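Local coordinates for protein YghZ aldo-keto reductase (Escherichia coli, PDB 3N6Q) that probably reduces aldehydes and ketones with a nicotinamide cofactor, as a member of the aldo-keto reductase family built on a TIM barrel, at residues 190-195 and 206-211; 282-287 and 318-323. All blocks are in the same frame, centred on the assembly; numbering follows the deposited sequence.

Contact 1 packs a helix on a strand of the TIM-barrel wall, and contact 2 packs a loop on an outer helix. Contact 1 is buried, its centre about 12 Å from the centre of the chain, and joins strand 191-193 to helix 208-214, which follows it after a linking segment that holds the short helix 202-205. Contact 2 lies further out, about 19 Å from the chain centre, where the loop before helix 322-334 rests on helix 281-289. The centres of the two contacts are about 20 Å apart and their nearest atoms about 11 Å, so they do not touch. In contact 1 a methyl group lies over an aromatic face; in contact 2 neighbours line an aromatic edge.

Contact 1 (190-195 and 206-211); sequences LIHQPS and SGLLDT
L208 and H192 meet from opposite directions, a branched leucine tip against the face of an imidazole. The leucine's CB starts toward the strand, and CG, anti to the backbone N (chi1 -167°), carries both methyls to the ring. L208 CD1 lies on the same side of the ring as CD2, out past its NE2-CD2 bond, 3.9 Å from both H192 NE2 and H192 CD2. L208 CD2 sits over the face, 3.6 Å from the centroid of the H192 ring and 17° off the ring normal, in a CH-pi contact. It is displaced toward the rim, so that its closest ring atom is H192 CE1 at 3.5 Å. The same methyl also touches P194, with L208 CD2 4.2 Å from P194 CB.

Histidine suits this place because its flat face accepts a methyl while its edge remains polar: NE2 is hydrogen-bonded to the backbone O of Y170. Leucine supplies two methyls from one stem, and proline gives a compact apolar wall. At the start of the helix, S206 OG accepts a hydrogen bond from L208 N at 2.9 Å, an ST turn. The arrangement is the strand-to-helix packing of a TIM barrel, here between strand 191-193, which pairs in parallel with its neighbours, and helix 208-214.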
loop_
_atom_site.group_PDB
_atom_site.type_symbol
_atom_site.label_atom_id
_atom_site.label_comp_id
_atom_site.label_asym_id
_atom_site.label_seq_id
_atom_site.Cartn_x
_atom_site.Cartn_y
_atom_site.Cartn_z
ATOM N N LEU B 190 -20.711 -0.442 1.358
ATOM C CA LEU B 190 -21.495 -0.933 0.201
ATOM C C LEU B 190 -22.931 -1.325 0.553
ATOM O O LEU B 190 -23.889 -1.051 -0.212
ATOM C CB LEU B 190 -20.781 -2.103 -0.497
ATOM C CG LEU B 190 -21.598 -2.714 -1.638
ATOM C CD1 LEU B 190 -21.642 -1.739 -2.909
ATOM C CD2 LEU B 190 -21.010 -4.107 -2.007
ATOM N N ILE B 191 -23.080 -2.042 1.667
ATOM C CA ILE B 191 -24.211 -2.941 1.867
ATOM C C ILE B 191 -24.389 -3.273 3.343
ATOM O O ILE B 191 -23.396 -3.360 4.152
ATOM C CB ILE B 191 -24.082 -4.217 0.961
ATOM C CG1 ILE B 191 -25.357 -5.029 0.920
ATOM C CG2 ILE B 191 -22.901 -5.152 1.463
ATOM C CD1 ILE B 191 -25.298 -6.099 -0.298
ATOM N N HIS B 192 -25.661 -3.482 3.719
ATOM C CA HIS B 192 -26.047 -3.913 5.045
ATOM C C HIS B 192 -26.846 -5.194 4.840
ATOM O O HIS B 192 -27.747 -5.266 3.953
ATOM C CB HIS B 192 -26.905 -2.803 5.739
ATOM C CG HIS B 192 -27.226 -3.064 7.191
ATOM N ND1 HIS B 192 -27.915 -4.180 7.623
ATOM C CD2 HIS B 192 -26.959 -2.334 8.308
ATOM C CE1 HIS B 192 -28.081 -4.116 8.932
ATOM N NE2 HIS B 192 -27.483 -3.014 9.373
ATOM N N GLN B 193 -26.501 -6.234 5.597
ATOM C CA GLN B 193 -27.285 -7.450 5.619
ATOM C C GLN B 193 -28.036 -7.632 6.932
ATOM O O GLN B 193 -27.473 -8.169 7.904
ATOM C CB GLN B 193 -26.345 -8.673 5.330
ATOM C CG GLN B 193 -27.040 -9.975 5.350
ATOM C CD GLN B 193 -26.085 -11.124 4.947
ATOM O OE1 GLN B 193 -26.109 -12.169 5.558
ATOM N NE2 GLN B 193 -25.323 -10.944 3.891
ATOM N N PRO B 194 -29.348 -7.243 6.977
ATOM C CA PRO B 194 -30.196 -7.477 8.162
ATOM C C PRO B 194 -31.031 -8.733 7.977
ATOM O O PRO B 194 -31.279 -9.188 6.850
ATOM C CB PRO B 194 -31.104 -6.226 8.183
ATOM C CG PRO B 194 -31.372 -6.002 6.672
ATOM C CD PRO B 194 -29.987 -6.320 6.004
ATOM N N SER B 195 -31.521 -9.307 9.061
ATOM C CA SER B 195 -32.569 -10.301 8.925
ATOM C C SER B 195 -33.807 -9.467 8.642
ATOM O O SER B 195 -34.100 -8.552 9.418
ATOM C CB SER B 195 -32.807 -11.017 10.280
ATOM O OG SER B 195 -31.705 -11.882 10.549
ATOM N N SER B 206 -37.251 0.277 12.958
ATOM C CA SER B 206 -36.132 0.927 13.619
ATOM C C SER B 206 -35.692 2.224 13.003
ATOM O O SER B 206 -34.960 2.988 13.639
ATOM C CB SER B 206 -34.893 0.021 13.634
ATOM O OG SER B 206 -34.493 -0.224 12.285
ATOM N N GLY B 207 -35.973 2.409 11.737
ATOM C CA GLY B 207 -35.322 3.486 11.026
ATOM C C GLY B 207 -34.160 3.037 10.153
ATOM O O GLY B 207 -33.540 3.868 9.462
ATOM N N LEU B 208 -33.783 1.754 10.224
ATOM C CA LEU B 208 -32.681 1.284 9.315
ATOM C C LEU B 208 -32.859 1.609 7.820
ATOM O O LEU B 208 -31.945 2.146 7.128
ATOM C CB LEU B 208 -32.379 -0.217 9.490
ATOM C CG LEU B 208 -31.052 -0.558 8.783
ATOM C CD1 LEU B 208 -29.803 0.165 9.406
ATOM C CD2 LEU B 208 -30.849 -2.063 8.754
ATOM N N LEU B 209 -34.048 1.362 7.305
ATOM C CA LEU B 209 -34.239 1.624 5.888
ATOM C C LEU B 209 -34.050 3.137 5.543
ATOM O O LEU B 209 -33.494 3.439 4.510
ATOM C CB LEU B 209 -35.567 1.022 5.346
ATOM C CG LEU B 209 -35.598 -0.523 5.088
ATOM C CD1 LEU B 209 -36.729 -0.939 4.170
ATOM C CD2 LEU B 209 -34.292 -1.061 4.475
ATOM N N ASP B 210 -34.335 4.036 6.478
ATOM C CA ASP B 210 -34.089 5.490 6.271
ATOM C C ASP B 210 -32.543 5.669 6.205
ATOM O O ASP B 210 -32.036 6.384 5.360
ATOM C CB ASP B 210 -34.591 6.361 7.483
ATOM C CG ASP B 210 -36.129 6.324 7.704
ATOM O OD1 ASP B 210 -36.809 6.363 6.681
ATOM O OD2 ASP B 210 -36.639 6.262 8.905
ATOM N N THR B 211 -31.827 5.124 7.194
ATOM C CA THR B 211 -30.348 5.256 7.275
ATOM C C THR B 211 -29.700 4.745 5.959
ATOM O O THR B 211 -28.836 5.422 5.368
ATOM C CB THR B 211 -29.813 4.512 8.507
ATOM O OG1 THR B 211 -30.451 5.042 9.677
ATOM C CG2 THR B 211 -28.289 4.743 8.679
#

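Contact 2 (282-287 and 318-323); sequences AQMALS and LTFSTK
This is a largely apolar contact on the outer part of the barrel, where the loop leading into helix 322-334 lies against one side of helix 281-289. F320 and L318 reach from the loop to M284 and S287, which stand one helical turn apart. The backbones come closest at S287 and L318, whose CA atoms are 5.0 Å apart.

F320 presents its rim to the helix. With CG anti to its carbonyl carbon (chi1 -70°), the ring extends until CE1 lies 3.6 Å from M284 CG, which sits in the ring plane. Further round the edge, F320 CE2 approaches the backbone C of S287 at 3.6 Å and S287 CB at 3.8 Å. The methionine touches through its methylene CG. L318 adds a second apolar point: its CD2 packs 3.8 Å from S287 CA and 4.0 Å from S287 OG.

Serine is small enough to let both loop residues reach the helix backbone. Its hydroxyl has A314 O as its strongest partner, with N317 O and Q283 O competing for the single proton, while Q279 NE2 is hydrogen-bonded to the oxygen. Beyond the two segments, F320 makes a cation-pi contact with R277 and an edge-to-face contact with W288, while L325 and I328 join it to helix 322-334.

No hydrogen bond links the two segments. Their union therefore rests on shape and van der Waals contact, to which the ring's slightly positive C-H edge probably adds a weak attraction for helix carbonyls: F320 CZ lies 3.7 Å from M284 O, and F320 CE2 3.7 Å from S287 O.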
loop_
_atom_site.group_PDB
_atom_site.type_symbol
_atom_site.label_atom_id
_atom_site.label_comp_id
_atom_site.label_asym_id
_atom_site.label_seq_id
_atom_site.Cartn_x
_atom_site.Cartn_y
_atom_site.Cartn_z
ATOM N N ALA B 282 -43.788 -19.171 -0.394
ATOM C CA ALA B 282 -42.378 -18.687 -0.466
ATOM C C ALA B 282 -42.230 -17.598 -1.540
ATOM O O ALA B 282 -41.575 -16.581 -1.321
ATOM C CB ALA B 282 -41.429 -19.883 -0.777
ATOM N N GLN B 283 -42.859 -17.799 -2.700
ATOM C CA GLN B 283 -42.748 -16.810 -3.754
ATOM C C GLN B 283 -43.383 -15.504 -3.274
ATOM O O GLN B 283 -42.789 -14.442 -3.475
ATOM C CB GLN B 283 -43.440 -17.264 -5.050
ATOM C CG GLN B 283 -42.636 -18.376 -5.773
ATOM C CD GLN B 283 -43.453 -19.127 -6.786
ATOM O OE1 GLN B 283 -44.696 -19.069 -6.768
ATOM N NE2 GLN B 283 -42.769 -19.878 -7.660
ATOM N N MET B 284 -44.564 -15.572 -2.642
ATOM C CA MET B 284 -45.189 -14.294 -2.161
ATOM C C MET B 284 -44.266 -13.576 -1.124
ATOM O O MET B 284 -44.155 -12.355 -1.106
ATOM C CB MET B 284 -46.554 -14.492 -1.517
ATOM C CG MET B 284 -47.173 -13.042 -1.170
ATOM S SD MET B 284 -48.875 -13.325 -0.551
ATOM C CE MET B 284 -48.548 -13.884 1.151
ATOM N N ALA B 285 -43.702 -14.353 -0.200
ATOM C CA ALA B 285 -42.772 -13.814 0.816
ATOM C C ALA B 285 -41.553 -13.075 0.185
ATOM O O ALA B 285 -41.177 -11.972 0.623
ATOM C CB ALA B 285 -42.299 -15.000 1.793
ATOM N N LEU B 286 -40.960 -13.662 -0.872
ATOM C CA LEU B 286 -39.892 -13.046 -1.605
ATOM C C LEU B 286 -40.347 -11.836 -2.435
ATOM O O LEU B 286 -39.670 -10.810 -2.468
ATOM C CB LEU B 286 -39.196 -14.052 -2.515
ATOM C CG LEU B 286 -38.599 -15.246 -1.758
ATOM C CD1 LEU B 286 -38.012 -16.273 -2.824
ATOM C CD2 LEU B 286 -37.561 -14.760 -0.717
ATOM N N SER B 287 -41.507 -11.950 -3.076
ATOM C CA SER B 287 -42.009 -10.824 -3.882
ATOM C C SER B 287 -42.258 -9.625 -2.977
ATOM O O SER B 287 -41.996 -8.501 -3.333
ATOM C CB SER B 287 -43.333 -11.245 -4.560
ATOM O OG SER B 287 -43.072 -12.226 -5.567
ATOM N N LEU B 318 -44.173 -8.959 -8.793
ATOM C CA LEU B 318 -43.632 -8.114 -7.731
ATOM C C LEU B 318 -44.656 -7.059 -7.285
ATOM O O LEU B 318 -44.335 -6.177 -6.480
ATOM C CB LEU B 318 -42.348 -7.454 -8.213
ATOM C CG LEU B 318 -41.237 -8.484 -8.487
ATOM C CD1 LEU B 318 -40.003 -7.738 -9.005
ATOM C CD2 LEU B 318 -40.868 -9.345 -7.208
ATOM N N THR B 319 -45.890 -7.164 -7.776
ATOM C CA THR B 319 -46.810 -6.054 -7.416
ATOM C C THR B 319 -47.820 -6.464 -6.349
ATOM O O THR B 319 -48.459 -7.534 -6.443
ATOM C CB THR B 319 -47.539 -5.480 -8.668
ATOM O OG1 THR B 319 -48.293 -6.513 -9.243
ATOM C CG2 THR B 319 -46.567 -5.047 -9.741
ATOM N N PHE B 320 -48.062 -5.550 -5.407
ATOM C CA PHE B 320 -49.091 -5.738 -4.397
ATOM C C PHE B 320 -49.980 -4.482 -4.378
ATOM O O PHE B 320 -49.465 -3.396 -4.345
ATOM C CB PHE B 320 -48.434 -5.843 -3.005
ATOM C CG PHE B 320 -47.640 -7.141 -2.800
ATOM C CD1 PHE B 320 -48.241 -8.233 -2.117
ATOM C CD2 PHE B 320 -46.352 -7.287 -3.358
ATOM C CE1 PHE B 320 -47.491 -9.501 -1.931
ATOM C CE2 PHE B 320 -45.663 -8.537 -3.250
ATOM C CZ PHE B 320 -46.222 -9.602 -2.523
ATOM N N SER B 321 -51.285 -4.668 -4.267
ATOM C CA SER B 321 -52.176 -3.512 -4.040
ATOM C C SER B 321 -52.092 -3.057 -2.574
ATOM O O SER B 321 -51.625 -3.779 -1.662
ATOM C CB SER B 321 -53.600 -3.875 -4.399
ATOM O OG SER B 321 -54.145 -4.671 -3.379
ATOM N N THR B 322 -52.523 -1.816 -2.337
ATOM C CA THR B 322 -52.645 -1.321 -0.996
ATOM C C THR B 322 -53.537 -2.197 -0.123
ATOM O O THR B 322 -53.199 -2.481 1.040
ATOM C CB THR B 322 -53.178 0.126 -1.037
ATOM O OG1 THR B 322 -52.155 0.954 -1.608
ATOM C CG2 THR B 322 -53.495 0.574 0.307
ATOM N N LYS B 323 -54.645 -2.683 -0.682
ATOM C CA LYS B 323 -55.545 -3.540 0.065
ATOM C C LYS B 323 -54.826 -4.857 0.502
ATOM O O LYS B 323 -55.059 -5.353 1.602
ATOM C CB LYS B 323 -56.722 -3.920 -0.841
ATOM C CG LYS B 323 -57.801 -4.763 -0.166
ATOM C CD LYS B 323 -58.980 -4.991 -1.143
ATOM C CE LYS B 323 -60.146 -5.672 -0.441
ATOM N NZ LYS B 323 -61.173 -5.997 -1.458
#